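Local atomic coordinates of acetone carboxylase alpha subunit (Xanthobacter autotrophicus Py2, PDB entry 5M45), a protein that forms the alpha subunit of acetone carboxylase, a multisubunit enzyme, and belongs to the hydantoinase B/oxoprolinase family. Residues E26-L31 and M122-W127. Sequence-based numbering, arbitrary orientation.
Sequences EHRDRL and MIENNW
Carboxylate oxygen OE2 of E124 is gripped by an ordered water, whose O lies 2.6 Å away and donates a hydrogen bond to it, and by the ammonium group of K25, one turn before D29, in a salt bridge. The same water also donates a hydrogen bond to OD1 of D29, at 3.0 Å, and accepts one from NH1 of R28, at 2.9 Å, joining three side chains from two helices. It lies in the plane of the R28 guanidinium, at its edge. NH1 of R28 and OE2 of E124 are 4.4 Å apart, beyond a salt bridge, and the water spans the gap. OD1 of D29 and OE2 of E124 stay 4.1 Å apart, with their carboxylate planes turned by 77°. Two like charges this close would probably repel, but K25 also forms a salt bridge with OD2 of D29, and the lysine and arginine together should offset much of that cost. E124 reaches the water through a bent chain: CG is anti to the backbone N, and the turn at chi2 (64°) swings the carboxylate toward D29. Beside the water, the direct contact is apolar and modest, with CB of R28 at 4.2 Å from CG2 of I123, while the CA atoms of these two residues, the nearest pair, stand 8.0 Å apart. Only 140 Å² is buried in all, so the water and K25 probably contribute much of the linkage. The R28 side chain also touches V771 and lies about 5 Å from the bound 3,6,9,12,15-pentaoxaheptadecan-1-ol. The contact thus joins N-terminal helix 24-38 to the last turn of helix 111-124, after which the chain leaves the helix and leads to strand 138-141 of the seven-stranded antiparallel sheet.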
ATOM      1  N   GLU A  26      -0.377 -21.459 -24.760  1.00 17.07           N
ATOM      2  CA  GLU A  26      -0.516 -22.625 -25.659  1.00 17.49           C
ATOM      3  C   GLU A  26       0.280 -23.820 -25.123  1.00 17.11           C
ATOM      4  O   GLU A  26      -0.240 -24.958 -25.088  1.00 16.90           O
ATOM      5  CB  GLU A  26      -0.067 -22.300 -27.092  1.00 18.28           C
ATOM      6  CG  GLU A  26      -1.091 -21.490 -27.897  1.00 19.06           C
ATOM      7  CD  GLU A  26      -0.532 -20.871 -29.176  1.00 20.00           C
ATOM      8  OE1 GLU A  26       0.706 -20.985 -29.416  1.00 20.05           O
ATOM      9  OE2 GLU A  26      -1.364 -20.266 -29.916  1.00 20.46           O
ATOM     10  N   HIS A  27       1.517 -23.544 -24.687  1.00 16.43           N
ATOM     11  CA  HIS A  27       2.429 -24.543 -24.162  1.00 16.01           C
ATOM     12  C   HIS A  27       1.867 -25.212 -22.884  1.00 15.88           C
ATOM     13  O   HIS A  27       1.724 -26.432 -22.806  1.00 16.00           O
ATOM     14  CB  HIS A  27       3.789 -23.874 -23.896  1.00 15.66           C
ATOM     15  CG  HIS A  27       4.882 -24.811 -23.460  1.00 15.62           C
ATOM     16  ND1 HIS A  27       5.444 -25.748 -24.309  1.00 15.79           N
ATOM     17  CD2 HIS A  27       5.555 -24.921 -22.292  1.00 15.04           C
ATOM     18  CE1 HIS A  27       6.409 -26.389 -23.678  1.00 15.41           C
ATOM     19  NE2 HIS A  27       6.493 -25.910 -22.453  1.00 14.99           N
ATOM     20  N   ARG A  28       1.538 -24.400 -21.892  1.00 15.69           N
ATOM     21  CA  ARG A  28       0.960 -24.924 -20.647  1.00 15.34           C
ATOM     22  C   ARG A  28      -0.365 -25.668 -20.884  1.00 16.22           C
ATOM     23  O   ARG A  28      -0.551 -26.754 -20.361  1.00 16.19           O
ATOM     24  CB  ARG A  28       0.781 -23.831 -19.589  1.00 14.89           C
ATOM     25  CG  ARG A  28       0.179 -24.390 -18.303  1.00 14.63           C
ATOM     26  CD  ARG A  28       0.264 -23.493 -17.108  1.00 14.32           C
ATOM     27  NE  ARG A  28      -0.293 -24.171 -15.934  1.00 14.34           N
ATOM     28  CZ  ARG A  28      -1.560 -24.092 -15.511  1.00 14.72           C
ATOM     29  NH1 ARG A  28      -2.462 -23.333 -16.140  1.00 14.99           N
ATOM     30  NH2 ARG A  28      -1.938 -24.782 -14.442  1.00 14.96           N
ATOM     31  N   ASP A  29      -1.274 -25.101 -21.681  1.00 17.02           N
ATOM     32  CA  ASP A  29      -2.568 -25.762 -21.937  1.00 18.18           C
ATOM     33  C   ASP A  29      -2.403 -27.175 -22.560  1.00 18.40           C
ATOM     34  O   ASP A  29      -3.145 -28.103 -22.186  1.00 18.25           O
ATOM     35  CB  ASP A  29      -3.500 -24.893 -22.793  1.00 19.10           C
ATOM     36  CG  ASP A  29      -4.064 -23.663 -22.041  1.00 19.76           C
ATOM     37  OD1 ASP A  29      -3.905 -23.498 -20.811  1.00 20.52           O
ATOM     38  OD2 ASP A  29      -4.670 -22.803 -22.703  1.00 20.45           O
ATOM     39  N   ARG A  30      -1.439 -27.328 -23.485  1.00 18.50           N
ATOM     40  CA  ARG A  30      -1.136 -28.621 -24.129  1.00 18.76           C
ATOM     41  C   ARG A  30      -0.660 -29.622 -23.075  1.00 18.36           C
ATOM     42  O   ARG A  30      -1.137 -30.753 -23.016  1.00 18.62           O
ATOM     43  CB  ARG A  30      -0.083 -28.462 -25.262  1.00 18.84           C
ATOM     44  CG  ARG A  30       0.430 -29.786 -25.829  1.00 19.73           C
ATOM     45  CD  ARG A  30       1.280 -29.650 -27.091  1.00 20.25           C
ATOM     46  NE  ARG A  30       2.525 -28.906 -26.818  1.00 19.73           N
ATOM     47  CZ  ARG A  30       3.671 -29.423 -26.363  1.00 19.59           C
ATOM     48  NH1 ARG A  30       3.797 -30.686 -26.066  1.00 20.06           N
ATOM     49  NH2 ARG A  30       4.755 -28.649 -26.228  1.00 19.23           N
ATOM     50  N   LEU A  31       0.246 -29.187 -22.217  1.00 17.57           N
ATOM     51  CA  LEU A  31       0.769 -30.044 -21.150  1.00 17.53           C
ATOM     52  C   LEU A  31      -0.279 -30.443 -20.098  1.00 17.49           C
ATOM     53  O   LEU A  31      -0.303 -31.601 -19.654  1.00 17.67           O
ATOM     54  CB  LEU A  31       1.981 -29.397 -20.487  1.00 17.07           C
ATOM     55  CG  LEU A  31       3.171 -29.068 -21.402  1.00 17.28           C
ATOM     56  CD1 LEU A  31       4.289 -28.436 -20.557  1.00 17.16           C
ATOM     57  CD2 LEU A  31       3.703 -30.268 -22.124  1.00 17.71           C
ATOM     58  N   MET A 122       0.871 -15.206 -14.622  1.00 12.73           N
ATOM     59  CA  MET A 122       1.411 -14.474 -15.792  1.00 13.01           C
ATOM     60  C   MET A 122       1.092 -15.166 -17.108  1.00 13.25           C
ATOM     61  O   MET A 122       0.702 -14.517 -18.098  1.00 13.09           O
ATOM     62  CB  MET A 122       2.937 -14.208 -15.655  1.00 13.14           C
ATOM     63  CG  MET A 122       3.316 -13.295 -14.471  1.00 13.19           C
ATOM     64  SD  MET A 122       5.021 -12.690 -14.464  1.00 13.63           S
ATOM     65  CE  MET A 122       5.921 -14.047 -13.760  1.00 13.54           C
ATOM     66  N   ILE A 123       1.232 -16.474 -17.128  1.00 13.50           N
ATOM     67  CA  ILE A 123       0.908 -17.285 -18.318  1.00 13.98           C
ATOM     68  C   ILE A 123      -0.572 -17.100 -18.691  1.00 14.51           C
ATOM     69  O   ILE A 123      -0.908 -16.733 -19.817  1.00 14.97           O
ATOM     70  CB  ILE A 123       1.247 -18.777 -18.081  1.00 13.82           C
ATOM     71  CG1 ILE A 123       2.761 -18.937 -17.933  1.00 13.81           C
ATOM     72  CG2 ILE A 123       0.718 -19.634 -19.239  1.00 13.98           C
ATOM     73  CD1 ILE A 123       3.245 -20.339 -17.628  1.00 13.89           C
ATOM     74  N   GLU A 124      -1.445 -17.299 -17.717  1.00 14.82           N
ATOM     75  CA  GLU A 124      -2.886 -17.308 -17.928  1.00 15.23           C
ATOM     76  C   GLU A 124      -3.491 -15.930 -18.197  1.00 14.74           C
ATOM     77  O   GLU A 124      -4.584 -15.838 -18.760  1.00 14.61           O
ATOM     78  CB  GLU A 124      -3.519 -17.891 -16.680  1.00 16.39           C
ATOM     79  CG  GLU A 124      -4.899 -18.407 -16.826  1.00 17.84           C
ATOM     80  CD  GLU A 124      -5.084 -19.606 -17.777  1.00 18.96           C
ATOM     81  OE1 GLU A 124      -6.259 -20.028 -17.782  1.00 21.19           O
ATOM     82  OE2 GLU A 124      -4.221 -20.137 -18.553  1.00 19.68           O
ATOM     83  N   ASN A 125      -2.817 -14.854 -17.778  1.00 14.05           N
ATOM     84  CA  ASN A 125      -3.320 -13.490 -17.968  1.00 13.77           C
ATOM     85  C   ASN A 125      -2.577 -12.689 -19.080  1.00 13.59           C
ATOM     86  O   ASN A 125      -2.737 -11.464 -19.200  1.00 13.31           O
ATOM     87  CB  ASN A 125      -3.293 -12.760 -16.648  1.00 13.62           C
ATOM     88  CG  ASN A 125      -4.362 -13.271 -15.701  1.00 13.81           C
ATOM     89  OD1 ASN A 125      -5.496 -12.772 -15.722  1.00 14.04           O
ATOM     90  ND2 ASN A 125      -4.047 -14.307 -14.928  1.00 13.49           N
ATOM     91  N   ASN A 126      -1.808 -13.390 -19.910  1.00 13.23           N
ATOM     92  CA  ASN A 126      -1.221 -12.824 -21.127  1.00 13.33           C
ATOM     93  C   ASN A 126      -0.227 -11.688 -20.853  1.00 12.94           C
ATOM     94  O   ASN A 126      -0.170 -10.674 -21.587  1.00 12.96           O
ATOM     95  CB  ASN A 126      -2.304 -12.424 -22.128  1.00 13.81           C
ATOM     96  CG  ASN A 126      -1.782 -12.330 -23.569  1.00 14.17           C
ATOM     97  OD1 ASN A 126      -0.669 -12.713 -23.869  1.00 14.28           O
ATOM     98  ND2 ASN A 126      -2.631 -11.851 -24.462  1.00 14.72           N
ATOM     99  N   TRP A 127       0.599 -11.900 -19.835  1.00 12.33           N
ATOM    100  CA  TRP A 127       1.794 -11.101 -19.630  1.00 12.25           C
ATOM    101  C   TRP A 127       2.700 -11.105 -20.877  1.00 12.46           C
ATOM    102  O   TRP A 127       3.440 -10.141 -21.100  1.00 12.50           O
ATOM    103  CB  TRP A 127       2.599 -11.610 -18.432  1.00 11.90           C
ATOM    104  CG  TRP A 127       2.534 -10.795 -17.163  1.00 11.60           C
ATOM    105  CD1 TRP A 127       3.615 -10.323 -16.473  1.00 11.48           C
ATOM    106  CD2 TRP A 127       1.383 -10.405 -16.409  1.00 11.49           C
ATOM    107  NE1 TRP A 127       3.215  -9.638 -15.359  1.00 11.33           N
ATOM    108  CE2 TRP A 127       1.854  -9.686 -15.265  1.00 11.34           C
ATOM    109  CE3 TRP A 127       0.015 -10.563 -16.573  1.00 11.58           C
ATOM    110  CZ2 TRP A 127       0.998  -9.136 -14.307  1.00 11.24           C
ATOM    111  CZ3 TRP A 127      -0.855 -10.023 -15.598  1.00 11.45           C
ATOM    112  CH2 TRP A 127      -0.339  -9.306 -14.484  1.00 11.39           C
TER
HETATM  113  O   HOH W   1      -2.391 -21.946 -18.711  1.00 21.39           O